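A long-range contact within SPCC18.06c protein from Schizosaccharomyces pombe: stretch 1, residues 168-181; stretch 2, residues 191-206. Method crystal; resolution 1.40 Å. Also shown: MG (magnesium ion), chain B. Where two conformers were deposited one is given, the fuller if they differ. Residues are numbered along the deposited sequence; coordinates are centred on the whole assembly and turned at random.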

# COMPACT_ATOMS: atom_id res chain seq x y z
N HIS A 168 -7.51 -3.39 3.23
CA HIS A 168 -7.53 -4.78 2.75
C HIS A 168 -6.12 -5.18 2.34
O HIS A 168 -5.78 -5.46 1.18
CB HIS A 168 -8.53 -4.92 1.59
CG HIS A 168 -9.05 -6.30 1.38
ND1 HIS A 168 -8.36 -7.45 1.70
CD2 HIS A 168 -10.24 -6.72 0.86
CE1 HIS A 168 -9.10 -8.51 1.39
NE2 HIS A 168 -10.26 -8.08 0.86
N SER A 169 -5.27 -5.13 3.35
CA SER A 169 -3.86 -4.87 3.19
C SER A 169 -2.95 -6.08 3.03
O SER A 169 -1.74 -5.86 2.95
CB SER A 169 -3.33 -4.09 4.44
OG SER A 169 -3.53 -4.98 5.55
N GLY A 170 -3.43 -7.34 3.01
CA GLY A 170 -2.51 -8.49 3.03
C GLY A 170 -1.52 -8.44 1.88
O GLY A 170 -0.30 -8.57 2.08
N TYR A 171 -2.01 -8.30 0.65
CA TYR A 171 -1.09 -8.26 -0.48
C TYR A 171 -0.22 -7.01 -0.45
O TYR A 171 0.99 -7.13 -0.74
CB TYR A 171 -1.83 -8.31 -1.85
CG TYR A 171 -2.26 -9.70 -2.26
CD1 TYR A 171 -3.34 -10.35 -1.63
CD2 TYR A 171 -1.63 -10.40 -3.30
CE1 TYR A 171 -3.76 -11.63 -2.01
CE2 TYR A 171 -2.06 -11.68 -3.66
CZ TYR A 171 -3.11 -12.30 -3.04
OH TYR A 171 -3.53 -13.57 -3.41
N ASP A 172 -0.79 -5.86 -0.16
CA ASP A 172 -0.06 -4.60 -0.19
C ASP A 172 1.11 -4.64 0.78
O ASP A 172 2.28 -4.30 0.45
CB ASP A 172 -1.04 -3.47 0.11
CG ASP A 172 -2.04 -3.16 -0.95
OD1 ASP A 172 -1.76 -3.56 -2.12
OD2 ASP A 172 -3.14 -2.60 -0.71
N PHE A 173 0.83 -5.09 2.03
CA PHE A 173 1.92 -5.17 3.02
C PHE A 173 2.91 -6.27 2.60
O PHE A 173 4.13 -6.12 2.81
CB PHE A 173 1.41 -5.50 4.42
CG PHE A 173 1.15 -4.32 5.33
CD1 PHE A 173 2.08 -3.31 5.47
CD2 PHE A 173 -0.03 -4.23 6.02
CE1 PHE A 173 1.91 -2.18 6.29
CE2 PHE A 173 -0.22 -3.13 6.85
CZ PHE A 173 0.70 -2.11 7.00
N ALA A 174 2.44 -7.40 2.06
CA ALA A 174 3.35 -8.47 1.64
C ALA A 174 4.31 -7.93 0.58
O ALA A 174 5.52 -8.27 0.59
CB ALA A 174 2.61 -9.71 1.17
N TYR A 175 3.82 -7.10 -0.35
CA TYR A 175 4.74 -6.59 -1.40
C TYR A 175 5.80 -5.68 -0.79
O TYR A 175 6.94 -5.72 -1.27
CB TYR A 175 3.95 -5.84 -2.47
CG TYR A 175 3.56 -6.81 -3.59
CD1 TYR A 175 2.28 -7.25 -3.83
CD2 TYR A 175 4.59 -7.28 -4.39
CE1 TYR A 175 1.95 -8.14 -4.86
CE2 TYR A 175 4.30 -8.16 -5.40
CZ TYR A 175 3.00 -8.59 -5.64
OH TYR A 175 2.80 -9.47 -6.67
N LEU A 176 5.45 -4.91 0.24
CA LEU A 176 6.47 -4.05 0.83
C LEU A 176 7.46 -4.92 1.61
O LEU A 176 8.68 -4.66 1.57
CB LEU A 176 5.92 -2.94 1.73
CG LEU A 176 5.67 -1.61 0.97
CD1 LEU A 176 4.49 -1.78 0.01
CD2 LEU A 176 5.47 -0.47 1.95
N LEU A 177 6.91 -5.96 2.29
CA LEU A 177 7.93 -6.80 3.00
C LEU A 177 8.82 -7.53 2.04
O LEU A 177 10.05 -7.66 2.27
CB LEU A 177 7.22 -7.77 3.96
CG LEU A 177 8.13 -8.54 4.93
CD1 LEU A 177 8.64 -7.61 6.03
CD2 LEU A 177 7.42 -9.75 5.54
N LYS A 178 8.29 -8.02 0.94
CA LYS A 178 9.09 -8.67 -0.11
C LYS A 178 10.16 -7.72 -0.63
O LYS A 178 11.33 -8.04 -0.83
CB LYS A 178 8.17 -9.12 -1.26
CG LYS A 178 8.88 -9.54 -2.53
CD LYS A 178 7.89 -9.94 -3.63
CE LYS A 178 8.66 -10.39 -4.90
NZ LYS A 178 7.67 -10.51 -6.04
N ALA A 179 9.82 -6.46 -0.88
CA ALA A 179 10.78 -5.50 -1.38
C ALA A 179 11.88 -5.31 -0.34
O ALA A 179 13.08 -5.36 -0.65
CB ALA A 179 10.11 -4.17 -1.67
N MET A 180 11.50 -5.10 0.93
CA MET A 180 12.57 -4.83 1.90
C MET A 180 13.45 -6.03 2.18
O MET A 180 14.62 -5.83 2.49
CB MET A 180 11.91 -4.33 3.20
CG MET A 180 11.41 -2.90 3.01
SD MET A 180 10.74 -2.23 4.56
CE MET A 180 9.41 -3.38 4.88
N THR A 181 12.91 -7.26 2.11
CA THR A 181 13.70 -8.42 2.55
C THR A 181 14.38 -9.17 1.41
O THR A 181 15.37 -9.87 1.66
CB THR A 181 12.82 -9.43 3.32
OG1 THR A 181 11.76 -9.92 2.47
CG2 THR A 181 12.13 -8.79 4.53
N GLU A 191 4.56 -16.13 11.33
CA GLU A 191 5.89 -15.60 11.10
C GLU A 191 5.84 -14.32 10.26
O GLU A 191 6.58 -13.36 10.49
CB GLU A 191 6.84 -16.58 10.40
CG GLU A 191 8.30 -16.14 10.35
CD GLU A 191 9.29 -17.11 9.74
OE1 GLU A 191 9.05 -18.34 9.63
OE2 GLU A 191 10.41 -16.68 9.34
N PHE A 192 4.98 -14.31 9.25
CA PHE A 192 4.82 -13.11 8.44
C PHE A 192 4.38 -11.97 9.34
O PHE A 192 4.96 -10.88 9.25
CB PHE A 192 3.78 -13.41 7.38
CG PHE A 192 3.27 -12.21 6.62
CD1 PHE A 192 4.04 -11.76 5.55
CD2 PHE A 192 2.09 -11.58 6.92
CE1 PHE A 192 3.61 -10.66 4.80
CE2 PHE A 192 1.69 -10.48 6.20
CZ PHE A 192 2.44 -9.99 5.14
N TYR A 193 3.36 -12.22 10.17
CA TYR A 193 2.81 -11.19 11.03
C TYR A 193 3.87 -10.66 11.98
O TYR A 193 3.97 -9.44 12.23
CB TYR A 193 1.64 -11.80 11.81
CG TYR A 193 0.93 -10.76 12.66
CD1 TYR A 193 0.07 -9.81 12.08
CD2 TYR A 193 1.13 -10.76 14.03
CE1 TYR A 193 -0.56 -8.88 12.87
CE2 TYR A 193 0.49 -9.81 14.81
CZ TYR A 193 -0.34 -8.88 14.23
OH TYR A 193 -0.97 -7.96 15.04
N LYS A 194 4.67 -11.54 12.56
CA LYS A 194 5.69 -11.10 13.51
C LYS A 194 6.68 -10.14 12.88
O LYS A 194 7.06 -9.09 13.42
CB LYS A 194 6.44 -12.34 14.00
CG LYS A 194 7.61 -12.09 14.90
CD LYS A 194 7.82 -13.47 15.60
CE LYS A 194 6.47 -14.19 15.46
NZ LYS A 194 5.47 -13.74 16.47
N ILE A 195 7.16 -10.50 11.68
CA ILE A 195 8.16 -9.64 11.03
C ILE A 195 7.49 -8.40 10.53
O ILE A 195 8.04 -7.30 10.61
CB ILE A 195 8.75 -10.47 9.86
CG1 ILE A 195 9.53 -11.68 10.39
CG2 ILE A 195 9.55 -9.60 8.93
CD1 ILE A 195 10.10 -12.65 9.41
N LEU A 196 6.25 -8.55 10.03
CA LEU A 196 5.56 -7.34 9.57
C LEU A 196 5.43 -6.32 10.68
O LEU A 196 5.66 -5.14 10.39
CB LEU A 196 4.15 -7.60 9.06
CG LEU A 196 3.54 -6.52 8.19
CD1 LEU A 196 4.29 -6.38 6.84
CD2 LEU A 196 2.09 -6.85 7.93
N CYS A 197 5.08 -6.75 11.88
CA CYS A 197 4.87 -5.78 12.98
C CYS A 197 6.17 -5.19 13.50
O CYS A 197 6.22 -4.21 14.23
CB CYS A 197 4.03 -6.44 14.09
SG CYS A 197 2.31 -6.70 13.49
N ILE A 198 7.32 -5.77 13.09
CA ILE A 198 8.58 -5.05 13.47
C ILE A 198 8.84 -3.89 12.54
O ILE A 198 9.25 -2.79 12.95
CB ILE A 198 9.72 -6.07 13.49
CG1 ILE A 198 9.60 -7.08 14.64
CG2 ILE A 198 11.09 -5.39 13.48
CD1 ILE A 198 10.54 -8.26 14.47
N TYR A 199 8.63 -4.10 11.22
CA TYR A 199 8.82 -3.00 10.27
C TYR A 199 7.70 -1.97 10.32
O TYR A 199 8.00 -0.78 10.07
CB TYR A 199 8.90 -3.56 8.83
CG TYR A 199 10.23 -4.23 8.56
CD1 TYR A 199 11.35 -3.51 8.11
CD2 TYR A 199 10.36 -5.61 8.78
CE1 TYR A 199 12.56 -4.17 7.87
CE2 TYR A 199 11.56 -6.26 8.55
CZ TYR A 199 12.67 -5.53 8.10
OH TYR A 199 13.86 -6.20 7.87
N PHE A 200 6.47 -2.39 10.61
CA PHE A 200 5.31 -1.50 10.66
C PHE A 200 4.67 -1.63 12.04
O PHE A 200 3.59 -2.23 12.18
CB PHE A 200 4.28 -1.88 9.58
CG PHE A 200 4.93 -1.91 8.19
CD1 PHE A 200 5.08 -0.75 7.45
CD2 PHE A 200 5.37 -3.11 7.62
CE1 PHE A 200 5.63 -0.75 6.18
CE2 PHE A 200 5.95 -3.12 6.35
CZ PHE A 200 6.07 -1.93 5.61
N PRO A 201 5.32 -1.14 13.09
CA PRO A 201 4.85 -1.41 14.44
C PRO A 201 3.52 -0.78 14.79
O PRO A 201 2.90 -1.22 15.77
CB PRO A 201 5.96 -0.83 15.32
CG PRO A 201 6.64 0.20 14.44
CD PRO A 201 6.61 -0.40 13.06
N LYS A 202 3.07 0.24 14.06
CA LYS A 202 1.78 0.87 14.31
C LYS A 202 1.03 0.99 13.00
O LYS A 202 1.40 1.85 12.17
CB LYS A 202 2.00 2.24 14.95
CG LYS A 202 0.73 3.06 15.16
CD LYS A 202 0.96 4.26 16.07
CE LYS A 202 -0.38 4.86 16.43
NZ LYS A 202 -0.71 6.18 15.85
N ASN A 203 0.04 0.14 12.80
CA ASN A 203 -0.66 0.20 11.50
C ASN A 203 -2.14 -0.06 11.75
O ASN A 203 -2.53 -0.70 12.76
CB ASN A 203 0.01 -0.75 10.52
CG ASN A 203 -0.10 -2.21 10.84
OD1 ASN A 203 -1.19 -2.79 10.71
ND2 ASN A 203 0.94 -2.93 11.23
N TYR A 204 -2.94 0.44 10.82
CA TYR A 204 -4.40 0.20 10.81
C TYR A 204 -4.82 -0.24 9.41
O TYR A 204 -4.29 0.35 8.43
CB TYR A 204 -5.21 1.44 11.20
CG TYR A 204 -4.95 1.93 12.61
CD1 TYR A 204 -5.52 1.28 13.70
CD2 TYR A 204 -4.16 3.04 12.83
CE1 TYR A 204 -5.29 1.72 14.99
CE2 TYR A 204 -3.93 3.48 14.11
CZ TYR A 204 -4.49 2.83 15.19
OH TYR A 204 -4.23 3.31 16.47
N ASP A 205 -5.71 -1.21 9.37
CA ASP A 205 -6.30 -1.65 8.10
C ASP A 205 -7.74 -1.16 8.10
O ASP A 205 -8.56 -1.68 8.87
CB ASP A 205 -6.19 -3.17 7.96
CG ASP A 205 -6.74 -3.68 6.64
OD1 ASP A 205 -7.60 -2.99 6.01
OD2 ASP A 205 -6.34 -4.78 6.19
N ILE A 206 -8.05 -0.19 7.25
CA ILE A 206 -9.41 0.40 7.23
C ILE A 206 -10.46 -0.67 6.89
O ILE A 206 -11.59 -0.51 7.33
CB ILE A 206 -9.46 1.56 6.22
CG1 ILE A 206 -8.59 2.73 6.65
CG2 ILE A 206 -10.89 2.03 5.91
CD1 ILE A 206 -8.45 3.79 5.55
MG MG B . -4.74 -2.06 -1.99
O HOH W 1 -6.00 -3.59 -1.19
O HOH W 2 -4.06 -3.43 -3.38
O HOH W 3 -5.63 -0.94 -0.51
O HOH W 4 -6.15 -1.54 -3.32

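The polar part of this contact is concentrated on one carboxylate. Asp205, next to last in stretch 2, accepts three hydrogen bonds from the two residues that precede helix 170-181. His168 N donates to Asp205 OD1 at 2.8 Å with an N-H...O angle of 146°, and Ser169 N donates to Asp205 OD2 at 3.1 Å and 157°. The third donor is a hydroxyl: Ser169 OG lies 2.9 Å from Asp205 OD2, a reach made with chi1 at 62° (p). Consecutive backbone amides thus address different oxygens of one side chain, so both amides before the helix are paired with this carboxylate. Asp205 is itself an N-cap, its side chain capping a backbone N just past the stretch, and OD2 is also hydrogen-bonded elsewhere in the structure. Both oxygens of this buried carboxylate are therefore satisfied.

The carbonyls at the same end have separate partners. Ser169 O accepts from Phe173 N at 2.8 Å, within the helical ladder, while His168 O accepts from water 1 at 3.0 Å. That water lies 2.1 Å, measured from its O, from MG. Asp172 OD2 binds the same ion directly, also at 2.1 Å from MG, and Asp172 OD1 accepts from the O of water 2 at 2.6 Å. Asp172 makes no contact with stretch 2, so the metal site adjoins the interface without bridging it.

Beyond these bonds the contact is apolar. The helices cross at 74°, with axes 10.9 Å apart at closest approach, a spacing filled by side chains. Leu177 sits as a knob among Phe192, Ile195, Leu196 and Tyr199; its CD1 lies 3.6 Å from Ile195 CG2 and 3.8 Å from Tyr199 CD2, and its CD2 lies 3.9 Å from Phe192 CD1. Phe173 turns its ring edge toward the face of Phe200, with centroids 4.8 Å apart, planes at 52° and Phe173 CE1 3.6 Å from Phe200 CG. Met180 CE reaches both Phe200 CZ at 3.7 Å and Tyr199 CD1 at 3.8 Å, and Met180 SD lies 4.7 Å from the Tyr199 ring centroid, 45° off the ring normal.

Two side-chain donors beside this packing, Asn203 ND2 and Thr181 OG1, find acceptors within their own stretches. Asn203 ND2 donates to Phe200 O at 2.9 Å and 155°, closing the turn after helix 191-199, while Asn203 CB packs 3.8 Å from Phe173 CZ. Thr181 OG1 donates to Leu177 O at 2.8 Å, a carbonyl that also accepts from Thr181 N at 2.9 Å.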